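Local structure of tyrosine--tRNA ligase (Pyrococcus horikoshii, 2CYC) at residues S259-H264 with R271-K276; D291-I296 with N341-Y346. The protein probably joins tyrosine to its cognate tRNA in two steps, first activating the amino acid with ATP and then passing it to the acceptor end of tRNA(Tyr). All coordinates share one frame; numbering follows the deposited sequence.

Contact 1 (S259-H264 with R271-K276); sequences SAVFIH and RQKLRK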
loop_
_atom_site.group_PDB
_atom_site.type_symbol
_atom_site.label_atom_id
_atom_site.label_comp_id
_atom_site.label_asym_id
_atom_site.label_seq_id
_atom_site.Cartn_x
_atom_site.Cartn_y
_atom_site.Cartn_z
ATOM N N SER A 259 12.204 -33.395 6.138
ATOM C CA SER A 259 13.203 -32.864 7.070
ATOM C C SER A 259 12.605 -31.950 8.133
ATOM O O SER A 259 13.321 -31.225 8.835
ATOM C CB SER A 259 14.287 -32.106 6.311
ATOM O OG SER A 259 15.123 -33.006 5.617
ATOM N N ALA A 260 11.286 -31.985 8.242
ATOM C CA ALA A 260 10.598 -31.184 9.230
ATOM C C ALA A 260 9.629 -32.103 9.951
ATOM O O ALA A 260 9.048 -32.997 9.346
ATOM C CB ALA A 260 9.842 -30.054 8.554
ATOM N N VAL A 261 9.472 -31.907 11.252
ATOM C CA VAL A 261 8.534 -32.722 11.992
ATOM C C VAL A 261 7.308 -31.861 12.282
ATOM O O VAL A 261 7.432 -30.709 12.709
ATOM C CB VAL A 261 9.151 -33.236 13.303
ATOM C CG1 VAL A 261 8.069 -33.877 14.174
ATOM C CG2 VAL A 261 10.253 -34.261 12.984
ATOM N N PHE A 262 6.132 -32.422 12.019
ATOM C CA PHE A 262 4.873 -31.728 12.245
ATOM C C PHE A 262 4.231 -32.219 13.539
ATOM O O PHE A 262 4.423 -33.369 13.950
ATOM C CB PHE A 262 3.960 -31.932 11.038
ATOM C CG PHE A 262 4.601 -31.512 9.737
ATOM C CD1 PHE A 262 4.923 -32.449 8.767
ATOM C CD2 PHE A 262 4.910 -30.175 9.501
ATOM C CE1 PHE A 262 5.544 -32.059 7.577
ATOM C CE2 PHE A 262 5.532 -29.776 8.312
ATOM C CZ PHE A 262 5.847 -30.718 7.353
ATOM N N ILE A 263 3.479 -31.341 14.190
ATOM C CA ILE A 263 2.875 -31.676 15.471
ATOM C C ILE A 263 2.043 -32.952 15.477
ATOM O O ILE A 263 1.970 -33.631 16.500
ATOM C CB ILE A 263 2.023 -30.497 16.020
ATOM C CG1 ILE A 263 0.922 -30.120 15.029
ATOM C CG2 ILE A 263 2.920 -29.298 16.302
ATOM C CD1 ILE A 263 0.015 -29.018 15.561
ATOM N N HIS A 264 1.433 -33.288 14.341
ATOM C CA HIS A 264 0.625 -34.496 14.265
ATOM C C HIS A 264 1.286 -35.666 13.529
ATOM O O HIS A 264 0.608 -36.623 13.153
ATOM C CB HIS A 264 -0.733 -34.175 13.629
ATOM C CG HIS A 264 -0.648 -33.194 12.503
ATOM N ND1 HIS A 264 0.020 -33.468 11.329
ATOM C CD2 HIS A 264 -1.082 -31.915 12.401
ATOM C CE1 HIS A 264 -0.002 -32.399 10.554
ATOM N NE2 HIS A 264 -0.664 -31.441 11.182
ATOM N N ARG A 271 10.050 -41.304 14.267
ATOM C CA ARG A 271 11.253 -42.124 14.413
ATOM C C ARG A 271 12.062 -42.063 13.129
ATOM O O ARG A 271 13.287 -41.889 13.150
ATOM C CB ARG A 271 10.893 -43.584 14.723
ATOM C CG ARG A 271 10.219 -43.759 16.072
ATOM C CD ARG A 271 9.807 -45.198 16.350
ATOM N NE ARG A 271 9.145 -45.259 17.646
ATOM C CZ ARG A 271 7.907 -45.703 17.838
ATOM N NH1 ARG A 271 7.188 -46.145 16.811
ATOM N NH2 ARG A 271 7.371 -45.660 19.053
ATOM N N GLN A 272 11.367 -42.188 12.005
ATOM C CA GLN A 272 12.021 -42.165 10.706
ATOM C C GLN A 272 12.764 -40.855 10.461
ATOM O O GLN A 272 13.925 -40.863 10.046
ATOM C CB GLN A 272 10.989 -42.380 9.598
ATOM C CG GLN A 272 11.600 -42.516 8.216
ATOM C CD GLN A 272 10.717 -41.923 7.128
ATOM O OE1 GLN A 272 10.519 -40.702 7.065
ATOM N NE2 GLN A 272 10.178 -42.786 6.265
ATOM N N LYS A 273 12.098 -39.727 10.714
ATOM C CA LYS A 273 12.731 -38.429 10.498
ATOM C C LYS A 273 13.936 -38.187 11.415
ATOM O O LYS A 273 14.974 -37.698 10.958
ATOM C CB LYS A 273 11.703 -37.307 10.657
ATOM C CG LYS A 273 10.686 -37.270 9.520
ATOM C CD LYS A 273 9.637 -36.188 9.727
ATOM C CE LYS A 273 8.615 -36.204 8.593
ATOM N NZ LYS A 273 7.557 -35.164 8.754
ATOM N N LEU A 274 13.809 -38.511 12.700
ATOM C CA LEU A 274 14.943 -38.326 13.606
ATOM C C LEU A 274 16.082 -39.244 13.197
ATOM O O LEU A 274 17.258 -38.880 13.282
ATOM C CB LEU A 274 14.533 -38.614 15.054
ATOM C CG LEU A 274 14.205 -37.362 15.877
ATOM C CD1 LEU A 274 15.471 -36.513 16.065
ATOM C CD2 LEU A 274 13.118 -36.561 15.161
ATOM N N ARG A 275 15.710 -40.437 12.742
ATOM C CA ARG A 275 16.670 -41.442 12.292
ATOM C C ARG A 275 17.589 -40.900 11.200
ATOM O O ARG A 275 18.803 -41.102 11.250
ATOM C CB ARG A 275 15.916 -42.667 11.776
ATOM C CG ARG A 275 16.785 -43.831 11.354
ATOM C CD ARG A 275 15.915 -44.931 10.763
ATOM N NE ARG A 275 14.897 -45.391 11.709
ATOM C CZ ARG A 275 13.610 -45.569 11.405
ATOM N NH1 ARG A 275 12.756 -45.996 12.333
ATOM N NH2 ARG A 275 13.174 -45.313 10.176
ATOM N N LYS A 276 17.022 -40.193 10.225
ATOM C CA LYS A 276 17.859 -39.641 9.162
ATOM C C LYS A 276 18.358 -38.229 9.392
ATOM O O LYS A 276 19.045 -37.671 8.546
ATOM C CB LYS A 276 17.149 -39.715 7.798
ATOM C CG LYS A 276 15.728 -40.213 7.822
ATOM C CD LYS A 276 15.430 -41.004 6.558
ATOM C CE LYS A 276 13.941 -41.081 6.271
ATOM N NZ LYS A 276 13.338 -39.732 6.015
#
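Lys273 reaches from helix 267-276 to the loop 259-264 and donates a hydrogen bond from NZ to Ala260 O, 2.7 Å away. The bond meets the carbonyl nearly end-on, with a C=O...N angle of 163°. The lysine leaves the helix with CG anti to its carbonyl carbon (chi1 -70°). Beyond CG the chain is fully extended, which brings the ammonium to the loop. Asp265 OD2 (salt bridge) and Pro257 O (hydrogen bond) also hold Lys273 NZ, and the same carboxylate accepts a hydrogen bond from Phe262 N. This buried charge is thus gripped by three oxygens, and the carboxylate probably helps keep it protonated.

The tight part lies along the lysine. Val261 crosses its chain obliquely, and Val261 CG2 rests 3.8 Å from Lys273 CD. The Phe262 and Lys273 side chains cross at about a right angle. Phe262 CD1 is 3.8 Å from Lys273 NZ. The apolar side is looser, with Val261 CG2 still 4.3 Å from Leu274 CD2. On the exposed side Lys276 does not meet the loop. Instead Lys276 NZ makes a weak 3.2 Å bond to Gln272 OE1 within the helix.

The loop follows the KMSKS region, and the side chain of Ala260 lies about 9 Å from that of Lys254, a predicted ATP ligand. Ala260 itself touches Met252 of that motif. The contact therefore ties the loop beyond the signature sequence to the next helix. Val261 packs on Leu48 of helix 48-63, while Leu274 packs on helix 336-350.

Contact 2 (D291-I296 with N341-Y346); sequences DWVEYI and NAVAEY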
loop_
_atom_site.group_PDB
_atom_site.type_symbol
_atom_site.label_atom_id
_atom_site.label_comp_id
_atom_site.label_asym_id
_atom_site.label_seq_id
_atom_site.Cartn_x
_atom_site.Cartn_y
_atom_site.Cartn_z
ATOM N N ASP A 291 20.037 -28.849 18.585
ATOM C CA ASP A 291 19.258 -27.614 18.540
ATOM C C ASP A 291 17.877 -27.888 19.157
ATOM O O ASP A 291 17.389 -27.123 19.989
ATOM C CB ASP A 291 19.119 -27.159 17.080
ATOM C CG ASP A 291 18.459 -25.786 16.941
ATOM O OD1 ASP A 291 17.409 -25.691 16.274
ATOM O OD2 ASP A 291 18.995 -24.800 17.486
ATOM N N TRP A 292 17.266 -29.000 18.757
ATOM C CA TRP A 292 15.956 -29.393 19.264
ATOM C C TRP A 292 16.041 -29.813 20.734
ATOM O O TRP A 292 15.126 -29.543 21.529
ATOM C CB TRP A 292 15.390 -30.543 18.417
ATOM C CG TRP A 292 14.944 -30.128 17.032
ATOM C CD1 TRP A 292 15.396 -29.055 16.311
ATOM C CD2 TRP A 292 13.997 -30.807 16.184
ATOM N NE1 TRP A 292 14.795 -29.026 15.073
ATOM C CE2 TRP A 292 13.933 -30.086 14.966
ATOM C CE3 TRP A 292 13.201 -31.954 16.333
ATOM C CZ2 TRP A 292 13.098 -30.473 13.901
ATOM C CZ3 TRP A 292 12.369 -32.343 15.269
ATOM C CH2 TRP A 292 12.327 -31.599 14.070
ATOM N N VAL A 293 17.134 -30.478 21.099
ATOM C CA VAL A 293 17.320 -30.910 22.483
ATOM C C VAL A 293 17.408 -29.676 23.390
ATOM O O VAL A 293 16.795 -29.622 24.447
ATOM C CB VAL A 293 18.634 -31.740 22.662
ATOM C CG1 VAL A 293 18.947 -31.911 24.143
ATOM C CG2 VAL A 293 18.492 -33.107 22.003
ATOM N N GLU A 294 18.167 -28.679 22.963
ATOM C CA GLU A 294 18.318 -27.485 23.771
ATOM C C GLU A 294 17.039 -26.672 23.939
ATOM O O GLU A 294 16.692 -26.297 25.051
ATOM C CB GLU A 294 19.396 -26.566 23.193
ATOM C CG GLU A 294 19.615 -25.330 24.075
ATOM C CD GLU A 294 20.726 -24.435 23.583
ATOM O OE1 GLU A 294 21.087 -23.492 24.313
ATOM O OE2 GLU A 294 21.235 -24.665 22.464
ATOM N N TYR A 295 16.342 -26.405 22.836
ATOM C CA TYR A 295 15.135 -25.584 22.883
ATOM C C TYR A 295 13.799 -26.257 23.185
ATOM O O TYR A 295 12.849 -25.587 23.573
ATOM C CB TYR A 295 15.043 -24.775 21.594
ATOM C CG TYR A 295 16.116 -23.720 21.541
ATOM C CD1 TYR A 295 15.932 -22.484 22.162
ATOM C CD2 TYR A 295 17.348 -23.976 20.926
ATOM C CE1 TYR A 295 16.950 -21.525 22.174
ATOM C CE2 TYR A 295 18.373 -23.028 20.935
ATOM C CZ TYR A 295 18.166 -21.806 21.560
ATOM O OH TYR A 295 19.174 -20.866 21.574
ATOM N N ILE A 296 13.717 -27.570 23.009
ATOM C CA ILE A 296 12.477 -28.271 23.309
ATOM C C ILE A 296 12.625 -29.033 24.625
ATOM O O ILE A 296 12.011 -28.677 25.637
ATOM C CB ILE A 296 12.080 -29.259 22.169
ATOM C CG1 ILE A 296 11.851 -28.483 20.861
ATOM C CG2 ILE A 296 10.808 -30.016 22.548
ATOM C CD1 ILE A 296 11.375 -29.343 19.686
ATOM N N ASN A 341 17.418 -41.598 19.066
ATOM C CA ASN A 341 16.328 -42.442 19.519
ATOM C C ASN A 341 15.644 -41.836 20.739
ATOM O O ASN A 341 14.418 -41.865 20.857
ATOM C CB ASN A 341 16.846 -43.852 19.830
ATOM C CG ASN A 341 15.829 -44.697 20.584
ATOM O OD1 ASN A 341 15.963 -44.911 21.791
ATOM N ND2 ASN A 341 14.801 -45.170 19.880
ATOM N N ALA A 342 16.425 -41.262 21.646
ATOM C CA ALA A 342 15.824 -40.671 22.836
ATOM C C ALA A 342 14.987 -39.438 22.459
ATOM O O ALA A 342 13.903 -39.236 22.991
ATOM C CB ALA A 342 16.906 -40.308 23.857
ATOM N N VAL A 343 15.475 -38.625 21.526
ATOM C CA VAL A 343 14.720 -37.442 21.122
ATOM C C VAL A 343 13.405 -37.833 20.450
ATOM O O VAL A 343 12.376 -37.206 20.690
ATOM C CB VAL A 343 15.540 -36.540 20.180
ATOM C CG1 VAL A 343 14.654 -35.440 19.592
ATOM C CG2 VAL A 343 16.697 -35.912 20.956
ATOM N N ALA A 344 13.433 -38.871 19.618
ATOM C CA ALA A 344 12.220 -39.328 18.942
ATOM C C ALA A 344 11.122 -39.729 19.938
ATOM O O ALA A 344 9.964 -39.293 19.820
ATOM C CB ALA A 344 12.540 -40.509 18.032
ATOM N N GLU A 345 11.484 -40.567 20.910
ATOM C CA GLU A 345 10.524 -41.029 21.913
ATOM C C GLU A 345 9.995 -39.866 22.733
ATOM O O GLU A 345 8.800 -39.804 23.034
ATOM C CB GLU A 345 11.164 -42.078 22.835
ATOM C CG GLU A 345 11.475 -43.398 22.132
ATOM C CD GLU A 345 10.279 -43.934 21.370
ATOM O OE1 GLU A 345 9.181 -43.994 21.968
ATOM O OE2 GLU A 345 10.435 -44.292 20.179
ATOM N N TYR A 346 10.882 -38.944 23.101
ATOM C CA TYR A 346 10.458 -37.768 23.858
ATOM C C TYR A 346 9.397 -37.004 23.042
ATOM O O TYR A 346 8.357 -36.602 23.560
ATOM C CB TYR A 346 11.650 -36.840 24.116
ATOM C CG TYR A 346 11.250 -35.527 24.757
ATOM C CD1 TYR A 346 11.281 -35.361 26.145
ATOM C CD2 TYR A 346 10.791 -34.469 23.979
ATOM C CE1 TYR A 346 10.860 -34.168 26.737
ATOM C CE2 TYR A 346 10.367 -33.276 24.557
ATOM C CZ TYR A 346 10.401 -33.130 25.928
ATOM O OH TYR A 346 9.963 -31.946 26.477
HETATM O O HOH W 1 9.103 -28.903 26.003
#
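Val293 and Val343 share one torsion, with CG1 anti to the backbone N (chi1 168° and 171°), and each turns its CG2 to the facing helix. Tyr346 also has its ring carbon CG anti to the backbone N, which sends the ring toward Ile296. The two CG2 methyls of Val293 and Val343 meet at 3.5 Å, tighter than usual for carbons. The CA atoms of Val293 and Val343, 7.2 Å apart, are the nearest CA pair between the segments.

A turn further along, Ile296 CG2 comes within 3.9 Å of Tyr346 CE2 at a slant to the ring. A water adds a polar link beside this pair. It donates to Ile296 O at 2.9 Å and lies 3.2 Å from Tyr346 OH in a second hydrogen bond.

This is plain helix-to-helix packing away from the annotated sites. It joins helix 288-297 to helix 336-350. Leu339 and Leu350 of helix 336-350 extend the apolar seam. Val293 also packs on Phe322 and Leu325 of helix 322-330, and Ile296 on Leu52 and Met53 of helix 48-63.

Contacts 1 and 2 are both largely buried, and their centres lie 11 Å apart on the same side of the chain's centre. Contact 1 centres on a buried charge, with aliphatic packing alongside, in a loop near the KMSKS region. Contact 2 is chiefly apolar and joins two helices, with one water at its margin. They share no element, but helices 267-276 and 288-297 follow each other in the chain. They also touch directly. Val261 CG2 packs 3.5 Å from Trp292 CH2, and Leu274 CD1 lies 3.8 Å from Val343 CG1. Toward the surface, partly exposed Arg271 and Glu345 form a salt bridge, NE to OE2 at 3.0 Å.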